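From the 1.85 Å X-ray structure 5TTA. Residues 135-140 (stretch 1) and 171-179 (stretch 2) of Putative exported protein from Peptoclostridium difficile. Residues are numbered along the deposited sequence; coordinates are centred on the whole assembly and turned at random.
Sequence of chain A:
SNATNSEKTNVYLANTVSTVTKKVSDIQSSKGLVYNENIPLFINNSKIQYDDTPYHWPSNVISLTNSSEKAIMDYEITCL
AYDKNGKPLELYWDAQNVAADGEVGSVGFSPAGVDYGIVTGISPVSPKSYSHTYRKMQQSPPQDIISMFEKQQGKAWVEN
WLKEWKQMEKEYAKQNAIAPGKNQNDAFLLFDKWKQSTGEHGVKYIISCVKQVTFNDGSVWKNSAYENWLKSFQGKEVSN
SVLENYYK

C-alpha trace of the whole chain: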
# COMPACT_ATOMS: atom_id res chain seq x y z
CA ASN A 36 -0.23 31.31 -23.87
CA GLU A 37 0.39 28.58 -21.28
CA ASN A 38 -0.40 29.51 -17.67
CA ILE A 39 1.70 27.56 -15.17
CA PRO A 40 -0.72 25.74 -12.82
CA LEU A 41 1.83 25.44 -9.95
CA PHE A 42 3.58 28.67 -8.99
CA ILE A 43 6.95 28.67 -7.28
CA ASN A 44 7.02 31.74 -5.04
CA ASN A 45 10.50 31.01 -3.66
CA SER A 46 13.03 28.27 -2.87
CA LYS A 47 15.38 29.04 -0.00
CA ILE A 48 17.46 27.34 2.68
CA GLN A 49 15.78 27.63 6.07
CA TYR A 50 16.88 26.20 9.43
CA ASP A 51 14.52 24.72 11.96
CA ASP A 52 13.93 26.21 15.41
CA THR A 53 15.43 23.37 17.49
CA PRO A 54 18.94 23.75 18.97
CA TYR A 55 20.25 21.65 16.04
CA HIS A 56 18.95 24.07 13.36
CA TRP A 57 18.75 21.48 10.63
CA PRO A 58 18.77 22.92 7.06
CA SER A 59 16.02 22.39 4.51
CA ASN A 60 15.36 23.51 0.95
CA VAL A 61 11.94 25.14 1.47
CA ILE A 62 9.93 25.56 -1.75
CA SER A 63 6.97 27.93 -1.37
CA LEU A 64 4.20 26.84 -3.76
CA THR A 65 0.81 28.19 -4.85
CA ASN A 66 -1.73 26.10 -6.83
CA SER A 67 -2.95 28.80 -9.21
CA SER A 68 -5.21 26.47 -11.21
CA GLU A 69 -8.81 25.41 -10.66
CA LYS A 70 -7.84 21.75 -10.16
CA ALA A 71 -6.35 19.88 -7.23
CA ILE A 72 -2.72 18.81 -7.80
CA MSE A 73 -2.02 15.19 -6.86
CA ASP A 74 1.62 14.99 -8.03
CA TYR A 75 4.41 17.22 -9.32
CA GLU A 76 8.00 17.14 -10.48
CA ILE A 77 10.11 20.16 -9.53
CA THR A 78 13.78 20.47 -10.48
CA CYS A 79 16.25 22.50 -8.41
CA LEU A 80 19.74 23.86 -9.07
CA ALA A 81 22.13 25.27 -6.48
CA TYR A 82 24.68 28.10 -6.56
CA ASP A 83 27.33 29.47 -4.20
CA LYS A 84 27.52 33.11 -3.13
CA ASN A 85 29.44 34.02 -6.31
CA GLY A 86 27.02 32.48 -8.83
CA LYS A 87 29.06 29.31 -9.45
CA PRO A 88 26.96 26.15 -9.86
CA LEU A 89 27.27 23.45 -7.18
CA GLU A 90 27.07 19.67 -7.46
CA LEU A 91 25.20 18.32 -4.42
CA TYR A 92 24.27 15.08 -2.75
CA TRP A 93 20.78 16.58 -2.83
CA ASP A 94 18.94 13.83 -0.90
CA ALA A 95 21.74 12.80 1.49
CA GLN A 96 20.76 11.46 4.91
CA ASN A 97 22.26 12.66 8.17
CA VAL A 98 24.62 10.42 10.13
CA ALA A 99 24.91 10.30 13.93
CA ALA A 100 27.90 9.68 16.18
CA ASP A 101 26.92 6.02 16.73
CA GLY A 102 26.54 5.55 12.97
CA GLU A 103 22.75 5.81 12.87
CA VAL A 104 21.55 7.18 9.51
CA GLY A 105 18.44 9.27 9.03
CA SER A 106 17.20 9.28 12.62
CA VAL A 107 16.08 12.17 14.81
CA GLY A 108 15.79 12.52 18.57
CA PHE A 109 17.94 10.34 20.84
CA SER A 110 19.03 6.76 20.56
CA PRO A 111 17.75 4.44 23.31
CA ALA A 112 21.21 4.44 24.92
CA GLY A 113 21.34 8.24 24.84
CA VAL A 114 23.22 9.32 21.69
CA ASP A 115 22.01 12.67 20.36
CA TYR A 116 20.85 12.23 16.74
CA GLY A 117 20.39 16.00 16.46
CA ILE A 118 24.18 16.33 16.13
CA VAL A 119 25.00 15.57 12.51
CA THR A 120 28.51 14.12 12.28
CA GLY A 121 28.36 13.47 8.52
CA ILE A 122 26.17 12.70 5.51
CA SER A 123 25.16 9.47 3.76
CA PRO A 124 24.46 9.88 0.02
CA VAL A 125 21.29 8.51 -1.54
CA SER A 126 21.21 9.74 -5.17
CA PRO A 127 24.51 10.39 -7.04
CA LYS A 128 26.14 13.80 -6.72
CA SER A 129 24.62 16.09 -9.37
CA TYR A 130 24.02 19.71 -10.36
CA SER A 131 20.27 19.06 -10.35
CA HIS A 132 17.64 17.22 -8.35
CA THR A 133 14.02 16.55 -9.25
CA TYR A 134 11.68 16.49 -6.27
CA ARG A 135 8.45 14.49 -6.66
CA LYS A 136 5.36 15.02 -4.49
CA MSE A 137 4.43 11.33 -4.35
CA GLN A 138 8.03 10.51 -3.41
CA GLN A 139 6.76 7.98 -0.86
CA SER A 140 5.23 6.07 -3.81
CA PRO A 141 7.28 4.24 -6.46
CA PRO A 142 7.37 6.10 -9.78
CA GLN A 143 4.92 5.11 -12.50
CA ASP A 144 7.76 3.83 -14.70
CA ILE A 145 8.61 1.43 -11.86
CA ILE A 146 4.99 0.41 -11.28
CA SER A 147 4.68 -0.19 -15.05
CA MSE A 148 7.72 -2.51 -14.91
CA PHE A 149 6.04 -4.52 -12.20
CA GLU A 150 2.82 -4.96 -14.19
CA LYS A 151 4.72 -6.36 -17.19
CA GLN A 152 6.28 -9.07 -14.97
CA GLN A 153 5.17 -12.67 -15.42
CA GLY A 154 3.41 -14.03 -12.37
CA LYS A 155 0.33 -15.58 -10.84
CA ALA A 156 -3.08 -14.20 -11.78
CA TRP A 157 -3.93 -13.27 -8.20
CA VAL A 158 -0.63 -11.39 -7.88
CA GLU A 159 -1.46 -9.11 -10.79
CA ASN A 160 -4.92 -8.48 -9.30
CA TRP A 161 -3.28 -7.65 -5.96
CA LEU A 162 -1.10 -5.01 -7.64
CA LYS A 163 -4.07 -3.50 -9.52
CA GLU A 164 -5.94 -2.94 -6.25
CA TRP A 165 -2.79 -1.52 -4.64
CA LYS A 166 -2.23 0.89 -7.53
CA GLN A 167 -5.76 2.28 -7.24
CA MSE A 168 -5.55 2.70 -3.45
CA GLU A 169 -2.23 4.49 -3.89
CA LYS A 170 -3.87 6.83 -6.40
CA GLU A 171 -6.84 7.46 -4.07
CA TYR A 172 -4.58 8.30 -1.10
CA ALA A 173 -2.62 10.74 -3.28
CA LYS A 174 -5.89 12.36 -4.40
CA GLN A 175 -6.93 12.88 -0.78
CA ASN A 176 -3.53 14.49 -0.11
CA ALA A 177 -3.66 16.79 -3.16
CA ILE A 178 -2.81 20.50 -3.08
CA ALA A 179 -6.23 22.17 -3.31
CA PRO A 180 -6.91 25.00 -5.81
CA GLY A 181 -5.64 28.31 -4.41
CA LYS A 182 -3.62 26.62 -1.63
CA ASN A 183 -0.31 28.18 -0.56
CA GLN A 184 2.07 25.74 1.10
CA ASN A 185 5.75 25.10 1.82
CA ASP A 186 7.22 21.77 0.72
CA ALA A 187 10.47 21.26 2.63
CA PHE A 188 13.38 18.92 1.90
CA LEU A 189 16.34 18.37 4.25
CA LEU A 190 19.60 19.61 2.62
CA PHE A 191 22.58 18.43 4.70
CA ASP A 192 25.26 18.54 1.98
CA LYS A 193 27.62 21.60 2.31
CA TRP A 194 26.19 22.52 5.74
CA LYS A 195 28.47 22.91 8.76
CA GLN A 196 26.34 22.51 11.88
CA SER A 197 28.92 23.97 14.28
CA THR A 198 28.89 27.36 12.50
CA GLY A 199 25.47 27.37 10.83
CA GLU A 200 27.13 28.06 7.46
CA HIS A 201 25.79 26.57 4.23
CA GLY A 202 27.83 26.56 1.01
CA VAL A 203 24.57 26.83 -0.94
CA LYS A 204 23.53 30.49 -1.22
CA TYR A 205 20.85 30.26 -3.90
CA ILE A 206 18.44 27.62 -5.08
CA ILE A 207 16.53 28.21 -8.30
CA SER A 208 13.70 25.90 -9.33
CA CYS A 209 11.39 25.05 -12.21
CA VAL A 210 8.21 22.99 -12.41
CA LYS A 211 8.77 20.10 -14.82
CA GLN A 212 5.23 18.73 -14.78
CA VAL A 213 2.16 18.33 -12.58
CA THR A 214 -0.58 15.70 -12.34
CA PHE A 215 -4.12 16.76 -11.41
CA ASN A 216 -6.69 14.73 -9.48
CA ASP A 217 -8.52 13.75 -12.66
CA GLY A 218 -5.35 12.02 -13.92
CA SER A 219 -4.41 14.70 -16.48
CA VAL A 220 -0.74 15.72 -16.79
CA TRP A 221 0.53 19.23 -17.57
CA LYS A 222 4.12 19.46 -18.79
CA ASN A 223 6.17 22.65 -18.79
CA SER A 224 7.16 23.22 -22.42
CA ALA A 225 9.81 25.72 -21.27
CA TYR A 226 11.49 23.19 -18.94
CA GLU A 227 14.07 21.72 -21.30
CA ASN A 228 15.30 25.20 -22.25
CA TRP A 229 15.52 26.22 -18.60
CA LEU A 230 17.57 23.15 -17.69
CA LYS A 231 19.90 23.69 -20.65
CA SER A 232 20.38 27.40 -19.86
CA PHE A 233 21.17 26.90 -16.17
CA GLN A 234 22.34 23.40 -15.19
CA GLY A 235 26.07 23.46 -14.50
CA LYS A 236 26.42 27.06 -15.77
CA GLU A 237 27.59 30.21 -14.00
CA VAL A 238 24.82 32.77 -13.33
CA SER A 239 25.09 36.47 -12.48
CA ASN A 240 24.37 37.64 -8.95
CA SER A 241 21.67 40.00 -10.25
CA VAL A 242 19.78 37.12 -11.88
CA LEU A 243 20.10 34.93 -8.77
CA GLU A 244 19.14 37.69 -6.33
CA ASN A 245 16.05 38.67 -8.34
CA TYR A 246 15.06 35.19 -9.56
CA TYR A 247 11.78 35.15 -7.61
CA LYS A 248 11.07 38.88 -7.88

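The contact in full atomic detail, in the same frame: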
# COMPACT_ATOMS: atom_id res chain seq x y z
N ARG A 135 9.76 14.99 -6.25
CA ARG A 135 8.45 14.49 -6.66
C ARG A 135 7.53 14.45 -5.45
O ARG A 135 7.94 14.03 -4.36
CB ARG A 135 8.62 13.11 -7.31
CG ARG A 135 7.41 12.61 -8.04
CD ARG A 135 7.77 11.44 -8.96
NE ARG A 135 7.77 10.18 -8.24
CZ ARG A 135 6.71 9.38 -8.14
NH1 ARG A 135 5.56 9.72 -8.72
NH2 ARG A 135 6.80 8.25 -7.46
N LYS A 136 6.30 14.95 -5.62
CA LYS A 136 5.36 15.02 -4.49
C LYS A 136 5.05 13.63 -3.94
O LYS A 136 5.09 13.40 -2.73
CB LYS A 136 4.07 15.74 -4.88
CG LYS A 136 3.04 15.95 -3.72
CD LYS A 136 1.73 16.50 -4.27
CE LYS A 136 0.72 17.03 -3.22
NZ LYS A 136 0.68 16.24 -1.96
N MSE A 137 4.75 12.68 -4.82
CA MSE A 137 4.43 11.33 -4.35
C MSE A 137 5.73 10.53 -4.22
O MSE A 137 5.81 9.39 -4.67
CB MSE A 137 3.46 10.62 -5.29
CG MSE A 137 2.07 11.23 -5.39
SE MSE A 137 1.02 10.34 -6.80
CE MSE A 137 0.96 8.54 -6.02
N GLN A 138 6.74 11.16 -3.59
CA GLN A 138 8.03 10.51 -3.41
C GLN A 138 7.90 9.21 -2.62
O GLN A 138 8.58 8.22 -2.91
CB GLN A 138 9.01 11.46 -2.72
CG GLN A 138 10.47 11.05 -2.83
CD GLN A 138 11.05 11.29 -4.23
OE1 GLN A 138 11.26 10.35 -5.00
NE2 GLN A 138 11.32 12.57 -4.56
N GLN A 139 7.01 9.19 -1.62
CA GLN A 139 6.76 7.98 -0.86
C GLN A 139 6.31 6.82 -1.74
O GLN A 139 6.49 5.65 -1.37
CB GLN A 139 5.71 8.25 0.23
CG GLN A 139 4.23 8.13 -0.21
CD GLN A 139 3.60 9.46 -0.63
OE1 GLN A 139 3.84 10.50 -0.02
NE2 GLN A 139 2.78 9.42 -1.69
N SER A 140 5.72 7.11 -2.92
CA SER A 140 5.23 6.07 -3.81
C SER A 140 6.26 5.78 -4.89
O SER A 140 6.99 6.68 -5.31
CB SER A 140 3.90 6.49 -4.45
OG SER A 140 3.20 5.38 -4.99
N GLU A 171 -5.80 6.80 -4.86
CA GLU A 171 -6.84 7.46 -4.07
C GLU A 171 -6.25 8.21 -2.88
O GLU A 171 -6.68 9.33 -2.56
CB GLU A 171 -7.89 6.45 -3.59
CG GLU A 171 -8.96 6.10 -4.63
CD GLU A 171 -9.93 7.25 -4.93
OE1 GLU A 171 -9.75 8.36 -4.39
OE2 GLU A 171 -10.89 7.03 -5.70
N TYR A 172 -5.26 7.61 -2.20
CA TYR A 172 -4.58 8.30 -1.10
C TYR A 172 -3.95 9.60 -1.59
O TYR A 172 -4.12 10.66 -0.98
CB TYR A 172 -3.54 7.38 -0.48
CG TYR A 172 -2.60 8.03 0.52
CD1 TYR A 172 -2.93 8.08 1.87
CD2 TYR A 172 -1.38 8.56 0.11
CE1 TYR A 172 -2.06 8.67 2.80
CE2 TYR A 172 -0.51 9.15 1.03
CZ TYR A 172 -0.85 9.20 2.37
OH TYR A 172 0.01 9.79 3.27
N ALA A 173 -3.24 9.54 -2.72
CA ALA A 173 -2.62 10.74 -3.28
C ALA A 173 -3.66 11.80 -3.63
O ALA A 173 -3.41 12.99 -3.46
CB ALA A 173 -1.78 10.37 -4.50
N LYS A 174 -4.84 11.38 -4.11
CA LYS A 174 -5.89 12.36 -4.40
C LYS A 174 -6.39 13.03 -3.12
O LYS A 174 -6.66 14.24 -3.10
CB LYS A 174 -7.04 11.68 -5.16
CG LYS A 174 -6.82 11.73 -6.69
CD LYS A 174 -7.24 10.45 -7.42
CE LYS A 174 -8.73 10.38 -7.74
NZ LYS A 174 -9.56 10.06 -6.54
N GLN A 175 -6.50 12.28 -2.04
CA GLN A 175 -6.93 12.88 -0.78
C GLN A 175 -5.89 13.83 -0.21
O GLN A 175 -6.23 14.76 0.53
CB GLN A 175 -7.26 11.77 0.21
CG GLN A 175 -8.41 10.90 -0.24
CD GLN A 175 -8.73 9.80 0.75
OE1 GLN A 175 -8.73 10.03 1.96
NE2 GLN A 175 -8.99 8.60 0.25
N ASN A 176 -4.61 13.62 -0.54
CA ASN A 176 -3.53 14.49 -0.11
C ASN A 176 -3.16 15.57 -1.13
O ASN A 176 -2.09 16.16 -1.02
CB ASN A 176 -2.28 13.67 0.20
CG ASN A 176 -2.40 12.92 1.48
OD1 ASN A 176 -2.44 13.51 2.55
ND2 ASN A 176 -2.48 11.60 1.38
N ALA A 177 -4.02 15.85 -2.10
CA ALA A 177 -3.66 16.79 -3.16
C ALA A 177 -3.61 18.23 -2.64
O ALA A 177 -4.23 18.59 -1.63
CB ALA A 177 -4.67 16.70 -4.31
N ILE A 178 -2.84 19.06 -3.34
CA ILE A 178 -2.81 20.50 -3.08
C ILE A 178 -4.07 21.10 -3.70
O ILE A 178 -4.24 21.06 -4.93
CB ILE A 178 -1.54 21.16 -3.65
CG1 ILE A 178 -0.28 20.50 -3.08
CG2 ILE A 178 -1.55 22.63 -3.30
CD1 ILE A 178 1.02 20.92 -3.77
N ALA A 179 -4.93 21.67 -2.86
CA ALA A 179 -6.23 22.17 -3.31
C ALA A 179 -6.05 23.43 -4.15
O ALA A 179 -5.04 24.13 -4.02
CB ALA A 179 -7.12 22.46 -2.11
O HOH W 1 -0.80 13.86 -3.52

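The contact between residues 135-140 and 171-179 is small, burying 251 Å² summed over both sides, and it is built from one direct hydrogen bond, one water bridge and a few apolar contacts. Stretch 2 enters it as the last part of a helix, whose residues 171-175 lead into an extended segment. At the start of stretch 2, Glu171 lies out of reach of stretch 1 and is engaged within its own helix, where Glu171 OE1 forms a salt bridge with Lys174 NZ at 2.7 Å.

Tyr172 points its CA-to-CB bond toward stretch 1 and makes a peripheral contact. Gln139 NE2 lies 4.3 Å from Tyr172 CE2, at the edge of the ring and near its plane. Because Gln139 is exposed and poorly ordered, this approach is best regarded as loose packing.

Ala173 provides the apolar centre of the helical part. Its methyl group is directed toward stretch 1, and Ala173 CB meets the selenium of selenomethionine Met137 (SE) at 3.6 Å. The CA-to-CB bond of Met137 points sideways to stretch 2, but its m, t, p side chain brings its end closer. Both residues are buried, and the short alanine side chain lets the long, flexible one lie close to the helix; the CA atoms of Met137 and Ala173 are 7.2 Å apart. Met137 also opens a type I turn that ends at Ser140, closed by a 2.9 Å hydrogen bond from Ser140 N to Met137 O.

Asn176 is the first residue to leave helical phi/psi, and its carbonyl accepts the sole direct hydrogen bond of the contact, from Lys136 NZ to Asn176 O at 2.9 Å. The Asn176 side chain turns back on the helix, with Asn176 ND2 making a weak 3.0 Å hydrogen bond to Tyr172 O.

Lys136 loses more area to the other stretch than any other residue here, 70 Å². The CA-to-CB bond of Lys136 points toward stretch 2, and with chi1 to chi3 all t the chain carries its ammonium group to the end of the helix. There Lys136 NZ also donates to the O atom of water 1 at 3.2 Å, and that water donates through its O atom to Ala173 O at 2.8 Å. One lysine thus serves two backbone carbonyls, one directly and one through solvent.

Beyond the helix, Ala177 turns its methyl away and contributes little. Buried Ile178 then packs its CG1 against Lys136 CE at 3.6 Å, giving the aliphatic part of the lysine an apolar neighbour while its charged end remains among polar partners.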